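Local coordinates for 3-chlorocatechol 1,2-dioxygenase (PDB 2BOY), which probably cleaves the aromatic ring of catechols such as 3-chlorocatechol between its two hydroxylated carbons, using dioxygen and a non-haem ferric iron, at residues A[103-108]-A[190-195]; A[52-57]-A[177-182]; A[134-139]-A[144-149]. One frame throughout, in Å; residues are numbered along the deposited sequence.

Interaction 1. Residues A[103-108]-A[190-195]. With FE (Fe (III) ion), chain I; BHO (benzhydroxamic acid), chain J.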
loop_
_atom_site.group_PDB
_atom_site.type_symbol
_atom_site.label_atom_id
_atom_site.label_comp_id
_atom_site.label_asym_id
_atom_site.label_seq_id
_atom_site.Cartn_x
_atom_site.Cartn_y
_atom_site.Cartn_z
ATOM N N LEU A 103 -15.037 36.678 0.179
ATOM C CA LEU A 103 -13.630 36.890 -0.050
ATOM C C LEU A 103 -13.461 37.504 -1.429
ATOM O O LEU A 103 -13.976 36.936 -2.422
ATOM C CB LEU A 103 -12.855 35.545 -0.013
ATOM C CG LEU A 103 -11.357 35.691 -0.351
ATOM C CD1 LEU A 103 -10.618 36.584 0.674
ATOM C CD2 LEU A 103 -10.666 34.300 -0.493
ATOM N N ILE A 104 -12.725 38.609 -1.507
ATOM C CA ILE A 104 -12.369 39.199 -2.810
ATOM C C ILE A 104 -10.906 38.933 -3.016
ATOM O O ILE A 104 -10.044 39.384 -2.221
ATOM C CB ILE A 104 -12.694 40.707 -2.900
ATOM C CG1 ILE A 104 -14.170 40.970 -2.517
ATOM C CG2 ILE A 104 -12.328 41.258 -4.267
ATOM C CD1 ILE A 104 -15.221 40.220 -3.360
ATOM N N PHE A 105 -10.616 38.192 -4.087
ATOM C CA PHE A 105 -9.239 37.748 -4.354
ATOM C C PHE A 105 -8.705 38.495 -5.582
ATOM O O PHE A 105 -9.318 38.433 -6.652
ATOM C CB PHE A 105 -9.192 36.216 -4.531
ATOM C CG PHE A 105 -7.802 35.675 -4.792
ATOM C CD1 PHE A 105 -7.174 35.897 -6.017
ATOM C CD2 PHE A 105 -7.130 34.940 -3.811
ATOM C CE1 PHE A 105 -5.867 35.417 -6.287
ATOM C CE2 PHE A 105 -5.833 34.411 -4.059
ATOM C CZ PHE A 105 -5.196 34.692 -5.313
ATOM N N ARG A 106 -7.639 39.278 -5.400
ATOM C CA ARG A 106 -7.056 40.051 -6.500
ATOM C C ARG A 106 -5.790 39.324 -6.923
ATOM O O ARG A 106 -4.799 39.263 -6.158
ATOM C CB ARG A 106 -6.723 41.483 -6.027
ATOM C CG ARG A 106 -7.968 42.253 -5.576
ATOM C CD ARG A 106 -7.684 43.677 -5.013
ATOM N NE ARG A 106 -8.902 44.272 -4.400
ATOM C CZ ARG A 106 -9.953 44.640 -5.110
ATOM N NH1 ARG A 106 -9.893 44.475 -6.423
ATOM N NH2 ARG A 106 -11.032 45.187 -4.530
ATOM N N GLY A 107 -5.819 38.755 -8.137
ATOM C CA GLY A 107 -4.703 37.985 -8.660
ATOM C C GLY A 107 -3.906 38.739 -9.710
ATOM O O GLY A 107 -4.425 39.631 -10.403
ATOM N N GLU A 108 -2.630 38.386 -9.820
ATOM C CA GLU A 108 -1.799 38.878 -10.905
ATOM C C GLU A 108 -0.903 37.697 -11.289
ATOM O O GLU A 108 -0.451 36.919 -10.406
ATOM C CB GLU A 108 -0.934 40.091 -10.448
ATOM C CG GLU A 108 -0.122 40.735 -11.602
ATOM C CD GLU A 108 0.875 41.803 -11.152
ATOM O OE1 GLU A 108 1.389 41.713 -10.007
ATOM O OE2 GLU A 108 1.181 42.704 -11.977
ATOM N N ALA A 190 -7.569 25.716 5.736
ATOM C CA ALA A 190 -8.396 26.201 4.597
ATOM C C ALA A 190 -7.515 26.606 3.450
ATOM O O ALA A 190 -6.472 27.172 3.700
ATOM C CB ALA A 190 -9.212 27.406 5.050
ATOM N N HIS A 191 -7.935 26.347 2.207
ATOM C CA HIS A 191 -7.071 26.635 1.040
ATOM C C HIS A 191 -7.864 26.778 -0.272
ATOM O O HIS A 191 -8.972 26.240 -0.410
ATOM C CB HIS A 191 -6.014 25.510 0.878
ATOM C CG HIS A 191 -6.624 24.152 0.760
ATOM N ND1 HIS A 191 -6.962 23.386 1.850
ATOM C CD2 HIS A 191 -7.043 23.470 -0.330
ATOM C CE1 HIS A 191 -7.548 22.272 1.433
ATOM N NE2 HIS A 191 -7.590 22.291 0.106
ATOM N N LEU A 192 -7.259 27.480 -1.235
ATOM C CA LEU A 192 -7.751 27.605 -2.582
ATOM C C LEU A 192 -6.746 26.844 -3.434
ATOM O O LEU A 192 -5.535 27.078 -3.265
ATOM C CB LEU A 192 -7.746 29.069 -3.016
ATOM C CG LEU A 192 -8.497 30.022 -2.074
ATOM C CD1 LEU A 192 -8.431 31.428 -2.662
ATOM C CD2 LEU A 192 -9.967 29.512 -2.027
ATOM N N HIS A 193 -7.248 25.960 -4.308
ATOM C CA HIS A 193 -6.402 25.146 -5.258
ATOM C C HIS A 193 -6.320 25.868 -6.597
ATOM O O HIS A 193 -7.327 26.400 -7.044
ATOM C CB HIS A 193 -7.085 23.824 -5.569
ATOM C CG HIS A 193 -7.015 22.805 -4.464
ATOM N ND1 HIS A 193 -5.921 21.988 -4.302
ATOM C CD2 HIS A 193 -7.913 22.432 -3.509
ATOM C CE1 HIS A 193 -6.124 21.182 -3.270
ATOM N NE2 HIS A 193 -7.320 21.443 -2.763
ATOM N N TRP A 194 -5.180 25.799 -7.317
ATOM C CA TRP A 194 -5.068 26.481 -8.598
ATOM C C TRP A 194 -4.234 25.624 -9.546
ATOM O O TRP A 194 -3.232 25.049 -9.123
ATOM C CB TRP A 194 -4.304 27.793 -8.447
ATOM C CG TRP A 194 -4.892 28.756 -7.463
ATOM C CD1 TRP A 194 -4.704 28.763 -6.109
ATOM C CD2 TRP A 194 -5.751 29.862 -7.758
ATOM N NE1 TRP A 194 -5.426 29.793 -5.551
ATOM C CE2 TRP A 194 -6.058 30.492 -6.540
ATOM C CE3 TRP A 194 -6.312 30.382 -8.942
ATOM C CZ2 TRP A 194 -6.869 31.621 -6.467
ATOM C CZ3 TRP A 194 -7.133 31.510 -8.862
ATOM C CH2 TRP A 194 -7.399 32.107 -7.639
ATOM N N ILE A 195 -4.702 25.507 -10.782
ATOM C CA ILE A 195 -3.852 25.020 -11.897
ATOM C C ILE A 195 -3.834 26.154 -12.892
ATOM O O ILE A 195 -4.897 26.616 -13.329
ATOM C CB ILE A 195 -4.389 23.705 -12.502
ATOM C CG1 ILE A 195 -4.184 22.546 -11.503
ATOM C CG2 ILE A 195 -3.647 23.356 -13.866
ATOM C CD1 ILE A 195 -4.968 21.262 -11.871
HETATM FE FE FE I . -8.269 20.684 -0.954
HETATM C C1 BHO J . -6.411 17.330 -0.332
HETATM C C2 BHO J . -4.999 16.901 -0.336
HETATM C C3 BHO J . -4.683 15.636 0.163
HETATM C C4 BHO J . -5.709 14.823 0.671
HETATM C C5 BHO J . -7.028 15.242 0.676
HETATM C C6 BHO J . -7.390 16.499 0.189
HETATM C C BHO J . -6.746 18.686 -0.870
HETATM O O1 BHO J . -5.897 19.512 -0.799
HETATM N N BHO J . -7.906 19.064 -1.369
HETATM O O2 BHO J . -8.547 18.425 -2.219
#
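Leu103 and Phe105 meet Leu192 and Trp194 in the apolar core of the β-barrel, directly behind the ferric iron site. Their strands do not pair with each other: the axes of 103-108 and 191-195 come no nearer than 12.1 Å, their directions 40° apart, a gap that large side chains fill. Phe105 does most of this: with CG anti to the backbone N (chi1 -179°), its ring extends from its strand toward 190-195. Coming from the opposite direction, Trp194 lays CZ2 over one face of the Phe105 ring, toward its rim, with CZ2 3.7 Å from Phe105 CZ. The planes of the Phe105 ring and the six-membered ring of Trp194 are inclined by 40°, so they overlap without lying flat. Leu192 runs alongside Phe105, pointing the other way, and brings CD1 to 3.9 Å from Phe105 CD2. The same methyl meets Leu103, whose CD2 lies 4.2 Å from Leu192 CD1. A branched leucine can thus touch two neighbours, while the wide indole spans the distance to the phenyl ring. Leu208 on strand 204-210 touches both aromatic residues.

The alternate residues of strand 187-197, His191 and His193, carry the iron. His191 NE2 binds it at 2.0 Å and His193 NE2 at 2.2 Å; Tyr133 is the third protein ligand, and benzhydroxamic acid also occupies the site. His191 ND1 bonds to Pro189 O and the His193 ring stacks on Trp125, two restraints on imidazole rotation. One strand giving alternate residues to hydrophobic core and ferric centre is characteristic of the intradiol dioxygenase fold.

Interaction 2. Residues A[52-57]-A[177-182]. With BHO (benzhydroxamic acid), chain J.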
loop_
_atom_site.group_PDB
_atom_site.type_symbol
_atom_site.label_atom_id
_atom_site.label_comp_id
_atom_site.label_asym_id
_atom_site.label_seq_id
_atom_site.Cartn_x
_atom_site.Cartn_y
_atom_site.Cartn_z
ATOM N N ASP A 52 -2.160 10.694 -1.693
ATOM C CA ASP A 52 -2.072 12.152 -1.741
ATOM C C ASP A 52 -1.959 12.770 -0.351
ATOM O O ASP A 52 -1.265 13.791 -0.206
ATOM C CB ASP A 52 -3.247 12.779 -2.485
ATOM C CG ASP A 52 -3.115 12.639 -3.990
ATOM O OD1 ASP A 52 -2.101 12.079 -4.489
ATOM O OD2 ASP A 52 -4.013 13.036 -4.748
ATOM N N VAL A 53 -2.579 12.158 0.662
ATOM C CA VAL A 53 -2.411 12.642 2.046
ATOM C C VAL A 53 -0.949 12.486 2.526
ATOM O O VAL A 53 -0.315 13.444 3.006
ATOM C CB VAL A 53 -3.385 11.955 3.022
ATOM C CG1 VAL A 53 -2.991 12.196 4.502
ATOM C CG2 VAL A 53 -4.775 12.499 2.791
ATOM N N PHE A 54 -0.411 11.281 2.366
ATOM C CA PHE A 54 0.838 10.926 3.034
ATOM C C PHE A 54 2.110 11.059 2.218
ATOM O O PHE A 54 3.203 11.207 2.789
ATOM C CB PHE A 54 0.720 9.492 3.583
ATOM C CG PHE A 54 -0.230 9.397 4.753
ATOM C CD1 PHE A 54 0.108 9.983 5.956
ATOM C CD2 PHE A 54 -1.462 8.773 4.626
ATOM C CE1 PHE A 54 -0.774 9.899 7.053
ATOM C CE2 PHE A 54 -2.347 8.716 5.694
ATOM C CZ PHE A 54 -1.980 9.263 6.902
ATOM N N PHE A 55 1.978 10.980 0.901
ATOM C CA PHE A 55 3.160 10.899 0.030
ATOM C C PHE A 55 3.279 11.979 -1.019
ATOM O O PHE A 55 4.405 12.283 -1.421
ATOM C CB PHE A 55 3.260 9.539 -0.645
ATOM C CG PHE A 55 3.257 8.420 0.318
ATOM C CD1 PHE A 55 2.153 7.599 0.416
ATOM C CD2 PHE A 55 4.340 8.221 1.186
ATOM C CE1 PHE A 55 2.122 6.557 1.375
ATOM C CE2 PHE A 55 4.309 7.191 2.142
ATOM C CZ PHE A 55 3.201 6.365 2.236
ATOM N N GLU A 56 2.171 12.541 -1.520
ATOM C CA GLU A 56 2.327 13.521 -2.613
ATOM C C GLU A 56 3.227 14.721 -2.241
ATOM O O GLU A 56 3.985 15.204 -3.092
ATOM C CB GLU A 56 0.985 13.978 -3.228
ATOM C CG GLU A 56 1.122 14.710 -4.571
ATOM C CD GLU A 56 -0.116 15.456 -5.049
ATOM O OE1 GLU A 56 0.025 16.221 -6.043
ATOM O OE2 GLU A 56 -1.205 15.338 -4.444
ATOM N N HIS A 57 3.129 15.231 -1.000
ATOM C CA HIS A 57 4.023 16.330 -0.592
ATOM C C HIS A 57 5.510 16.034 -0.883
ATOM O O HIS A 57 6.265 16.932 -1.317
ATOM C CB HIS A 57 3.830 16.737 0.883
ATOM C CG HIS A 57 4.349 15.734 1.866
ATOM N ND1 HIS A 57 5.631 15.800 2.388
ATOM C CD2 HIS A 57 3.773 14.631 2.409
ATOM C CE1 HIS A 57 5.813 14.784 3.219
ATOM N NE2 HIS A 57 4.699 14.063 3.250
ATOM N N ALA A 177 -9.809 6.354 8.708
ATOM C CA ALA A 177 -9.740 5.331 9.789
ATOM C C ALA A 177 -8.326 5.134 10.289
ATOM O O ALA A 177 -8.109 4.958 11.480
ATOM C CB ALA A 177 -10.328 3.982 9.342
ATOM N N LEU A 178 -7.346 5.111 9.379
ATOM C CA LEU A 178 -5.957 5.023 9.820
ATOM C C LEU A 178 -5.528 6.249 10.670
ATOM O O LEU A 178 -4.850 6.105 11.699
ATOM C CB LEU A 178 -5.025 4.907 8.602
ATOM C CG LEU A 178 -3.538 5.145 8.878
ATOM C CD1 LEU A 178 -2.958 4.030 9.767
ATOM C CD2 LEU A 178 -2.822 5.195 7.549
ATOM N N LEU A 179 -5.881 7.453 10.208
ATOM C CA LEU A 179 -5.490 8.682 10.922
ATOM C C LEU A 179 -6.060 8.586 12.343
ATOM O O LEU A 179 -5.379 8.871 13.349
ATOM C CB LEU A 179 -6.091 9.906 10.231
ATOM C CG LEU A 179 -5.344 10.309 8.959
ATOM C CD1 LEU A 179 -6.206 11.147 8.035
ATOM C CD2 LEU A 179 -4.001 10.983 9.285
ATOM N N ALA A 180 -7.316 8.171 12.411
ATOM C CA ALA A 180 -7.988 8.044 13.702
ATOM C C ALA A 180 -7.278 7.013 14.607
ATOM O O ALA A 180 -6.931 7.294 15.794
ATOM C CB ALA A 180 -9.481 7.714 13.494
ATOM N N ALA A 181 -6.954 5.856 14.026
ATOM C CA ALA A 181 -6.276 4.793 14.775
ATOM C C ALA A 181 -4.858 5.146 15.209
ATOM O O ALA A 181 -4.397 4.657 16.246
ATOM C CB ALA A 181 -6.293 3.463 13.979
ATOM N N ALA A 182 -4.155 5.992 14.443
ATOM C CA ALA A 182 -2.787 6.420 14.833
ATOM C C ALA A 182 -2.733 7.650 15.763
ATOM O O ALA A 182 -1.645 8.141 16.067
ATOM C CB ALA A 182 -1.899 6.690 13.587
HETATM C C1 BHO J . -6.411 17.330 -0.332
HETATM C C2 BHO J . -4.999 16.901 -0.336
HETATM C C3 BHO J . -4.683 15.636 0.163
HETATM C C4 BHO J . -5.709 14.823 0.671
HETATM C C5 BHO J . -7.028 15.242 0.676
HETATM C C6 BHO J . -7.390 16.499 0.189
HETATM C C BHO J . -6.746 18.686 -0.870
HETATM O O1 BHO J . -5.897 19.512 -0.799
HETATM N N BHO J . -7.906 19.064 -1.369
HETATM O O2 BHO J . -8.547 18.425 -2.219
#
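Phe54, at the close of helix 47-54 in the N-terminal helical region, packs against Leu178 and Leu179 of helix 174-181, joining that region to the helix that lies shortly before the metal-binding strand. With CG anti to the carbonyl carbon (chi1 -70°), the ring is carried toward the two leucines, and its far atoms CZ and CE2 do most of the touching. Phe54 CZ comes to 3.6 Å from Leu179 CD2, and the same methyl is 4.1 Å from Phe54 CE1. Phe54 CE2 touches Leu178 CD2 at 4.0 Å, and both methyls lie obliquely to the ring. Leu179 and the phenyl group run alongside each other, pointing opposite ways, whereas Leu178 slants across it. Adjacent leucines suit this place because each offers a terminal methyl to a different ring atom.

The ring is also covered from its own helix, where Val53 CG1 stands 3.6 Å above its centre. The other methyl of this valine turns into the ligand pocket, with Val53 CG2 3.3 Å from C4 of benzhydroxamic acid. Val53 therefore links the helix packing to the aromatic end of the bound ligand. Phe50 meets the Phe54 ring, and Ile14 of the second subunit packs on it as well. Close by, Asp52 OD1 is hydrogen-bonded to Tyr31 OH of that subunit.

Replacing Phe54, an alanine would remove the ring and is likely to open a gap beside the Leu178 and Leu179 methyls and let Val53 shift next to the ligand. No hydrogen bond or charge joins the two segments, so their fit depends on dispersion, burial and the complementary shapes of a flat ring and branched side chains.

Interaction 3. Residues A[134-139]-A[144-149]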
loop_
_atom_site.group_PDB
_atom_site.type_symbol
_atom_site.label_atom_id
_atom_site.label_comp_id
_atom_site.label_asym_id
_atom_site.label_seq_id
_atom_site.Cartn_x
_atom_site.Cartn_y
_atom_site.Cartn_z
ATOM N N SER A 134 -17.684 19.985 -4.175
ATOM C CA SER A 134 -18.585 19.468 -5.187
ATOM C C SER A 134 -17.989 18.205 -5.864
ATOM O O SER A 134 -16.740 17.987 -5.850
ATOM C CB SER A 134 -19.016 20.558 -6.213
ATOM O OG SER A 134 -17.927 20.999 -7.021
ATOM N N PHE A 135 -18.893 17.360 -6.360
ATOM C CA PHE A 135 -18.624 15.984 -6.873
ATOM C C PHE A 135 -18.213 14.996 -5.813
ATOM O O PHE A 135 -18.820 13.912 -5.675
ATOM C CB PHE A 135 -17.607 15.937 -8.059
ATOM C CG PHE A 135 -18.006 16.770 -9.237
ATOM C CD1 PHE A 135 -18.858 16.259 -10.202
ATOM C CD2 PHE A 135 -17.529 18.087 -9.392
ATOM C CE1 PHE A 135 -19.268 17.028 -11.305
ATOM C CE2 PHE A 135 -17.904 18.850 -10.483
ATOM C CZ PHE A 135 -18.801 18.329 -11.453
ATOM N N ILE A 136 -17.173 15.355 -5.064
ATOM C CA ILE A 136 -16.708 14.579 -3.956
ATOM C C ILE A 136 -17.861 14.266 -2.984
ATOM O O ILE A 136 -18.102 13.096 -2.621
ATOM C CB ILE A 136 -15.567 15.284 -3.239
ATOM C CG1 ILE A 136 -14.494 15.788 -4.243
ATOM C CG2 ILE A 136 -14.958 14.323 -2.192
ATOM C CD1 ILE A 136 -14.122 14.763 -5.316
ATOM N N ASN A 137 -18.562 15.320 -2.591
ATOM C CA ASN A 137 -19.868 15.220 -1.923
ATOM C C ASN A 137 -20.934 15.432 -2.997
ATOM O O ASN A 137 -21.199 16.575 -3.406
ATOM C CB ASN A 137 -19.991 16.322 -0.880
ATOM C CG ASN A 137 -21.332 16.272 -0.116
ATOM O OD1 ASN A 137 -21.431 16.731 1.027
ATOM N ND2 ASN A 137 -22.341 15.707 -0.742
ATOM N N PRO A 138 -21.576 14.359 -3.452
ATOM C CA PRO A 138 -22.449 14.446 -4.635
ATOM C C PRO A 138 -23.783 15.154 -4.357
ATOM O O PRO A 138 -24.552 15.398 -5.279
ATOM C CB PRO A 138 -22.685 12.985 -5.002
ATOM C CG PRO A 138 -22.675 12.303 -3.708
ATOM C CD PRO A 138 -21.569 13.004 -2.881
ATOM N N THR A 139 -24.070 15.481 -3.106
ATOM C CA THR A 139 -25.288 16.245 -2.859
ATOM C C THR A 139 -25.129 17.735 -3.184
ATOM O O THR A 139 -26.123 18.451 -3.233
ATOM C CB THR A 139 -25.761 16.096 -1.413
ATOM O OG1 THR A 139 -24.851 16.775 -0.536
ATOM C CG2 THR A 139 -25.714 14.646 -0.954
ATOM N N LEU A 144 -20.037 23.390 -7.914
ATOM C CA LEU A 144 -20.052 24.424 -6.877
ATOM C C LEU A 144 -18.570 24.695 -6.555
ATOM O O LEU A 144 -17.810 23.726 -6.375
ATOM C CB LEU A 144 -20.719 23.930 -5.617
ATOM C CG LEU A 144 -21.157 25.039 -4.659
ATOM C CD1 LEU A 144 -22.435 25.703 -5.300
ATOM C CD2 LEU A 144 -21.423 24.455 -3.315
ATOM N N PHE A 145 -18.183 25.966 -6.450
ATOM C CA PHE A 145 -16.829 26.351 -6.008
ATOM C C PHE A 145 -15.728 25.748 -6.890
ATOM O O PHE A 145 -14.645 25.450 -6.411
ATOM C CB PHE A 145 -16.577 26.010 -4.529
ATOM C CG PHE A 145 -17.246 26.979 -3.591
ATOM C CD1 PHE A 145 -18.313 26.558 -2.780
ATOM C CD2 PHE A 145 -16.885 28.318 -3.608
ATOM C CE1 PHE A 145 -18.960 27.488 -1.953
ATOM C CE2 PHE A 145 -17.507 29.258 -2.774
ATOM C CZ PHE A 145 -18.553 28.827 -1.946
ATOM N N ARG A 146 -16.021 25.673 -8.186
ATOM C CA ARG A 146 -15.036 25.295 -9.211
ATOM C C ARG A 146 -15.230 26.214 -10.404
ATOM O O ARG A 146 -16.363 26.349 -10.920
ATOM C CB ARG A 146 -15.301 23.839 -9.636
ATOM C CG ARG A 146 -15.122 22.813 -8.513
ATOM C CD ARG A 146 -15.423 21.350 -8.902
ATOM N NE ARG A 146 -15.263 20.422 -7.784
ATOM C CZ ARG A 146 -14.115 19.848 -7.400
ATOM N NH1 ARG A 146 -12.942 20.116 -8.030
ATOM N NH2 ARG A 146 -14.134 18.991 -6.379
ATOM N N GLY A 147 -14.146 26.846 -10.887
ATOM C CA GLY A 147 -14.288 27.755 -12.016
ATOM C C GLY A 147 -12.990 28.020 -12.753
ATOM O O GLY A 147 -11.891 27.888 -12.171
ATOM N N LYS A 148 -13.128 28.464 -13.993
ATOM C CA LYS A 148 -11.986 28.871 -14.802
ATOM C C LYS A 148 -12.082 30.364 -15.093
ATOM O O LYS A 148 -13.146 30.861 -15.460
ATOM C CB LYS A 148 -11.977 28.120 -16.123
ATOM C CG LYS A 148 -11.749 26.628 -15.937
ATOM C CD LYS A 148 -11.926 25.924 -17.231
ATOM C CE LYS A 148 -11.462 24.487 -17.145
ATOM N NZ LYS A 148 -11.533 23.966 -18.505
ATOM N N ILE A 149 -10.955 31.050 -14.963
ATOM C CA ILE A 149 -10.844 32.468 -15.280
ATOM C C ILE A 149 -9.576 32.702 -16.101
ATOM O O ILE A 149 -8.747 31.778 -16.286
ATOM C CB ILE A 149 -10.764 33.263 -13.994
ATOM C CG1 ILE A 149 -9.696 32.644 -13.116
ATOM C CG2 ILE A 149 -12.105 33.186 -13.241
ATOM C CD1 ILE A 149 -9.209 33.519 -12.026
HETATM O O HOH W 1 -15.941 22.378 -4.665
#
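Arg146, the first residue of strand 146-150, reaches back over the loop that follows Tyr133 and grips Ser134. From CB the chain runs extended through CG and CD to NE. CG passes 3.7 Å from Ser134 OG; farther on, Arg146 CD is 3.2 Å from Ser134 OG and lies at the edge of the Phe135 ring, 3.9 Å from Phe135 CE2. At NE the polar contacts begin: Arg146 NE donates to Ser134 OG at 2.8 Å, the hydroxyl lying near the guanidinium plane, and adds a weak, longer bond to Ser134 O. Next to it Arg146 NH2 donates to Ser134 O at 2.8 Å, with an angle of 152° at the hydrogen. This is a side-on grip, two nitrogens holding two oxygens of one residue. NH2 also rests against Ile136, whose CG1 is 3.9 Å away, while NH1 bonds to Tyr78 O. The Phe135 and guanidinium planes stand 63° apart, so the pair is not stacked.

Ser134 can serve because its OG takes the crowded position between backbone N and carbonyl carbon (chi1 67°). There it accepts from Arg146 and donates its own hydrogen to Leu144 O, 2.8 Å from Ser134 OG, in the carbonyl plane and on a lone pair. A water joins the same Leu144 O to Ser134 N. Phe135, with positive phi, stands at the middle of a classic gamma turn closed by a weak bond from Ile136 N to Ser134 O.

A buried guanidinium is thus met by neutral oxygens, whose dipoles its charge would probably strengthen; the serine hydroxyl, polarised in this way, is probably a better donor to Leu144 O, and the network fixes the chain right beside the iron ligand Tyr133.

Overall arrangement
All three contacts are largely buried, but they lie in different layers. Interaction 1 is barrel core, apolar on one side of its strand and metal-binding on the other. Interaction 3, nested in the chain loop that interaction 1 closes, reaches the same sheet and touches it where Trp194 CZ3 meets Ile149 CD1 at 4.3 Å; it alone is built on hydrogen bonds, as befits an irregular loop, and Ile136 and the residues beyond it in the loop reach the surface. Interaction 2 stands about 26 Å from interaction 1, centre to centre, joining helices near the second subunit by purely apolar contacts. Benzhydroxamic acid connects interactions 1 and 2: its hydroxamate end faces the iron and its phenyl ring Val53.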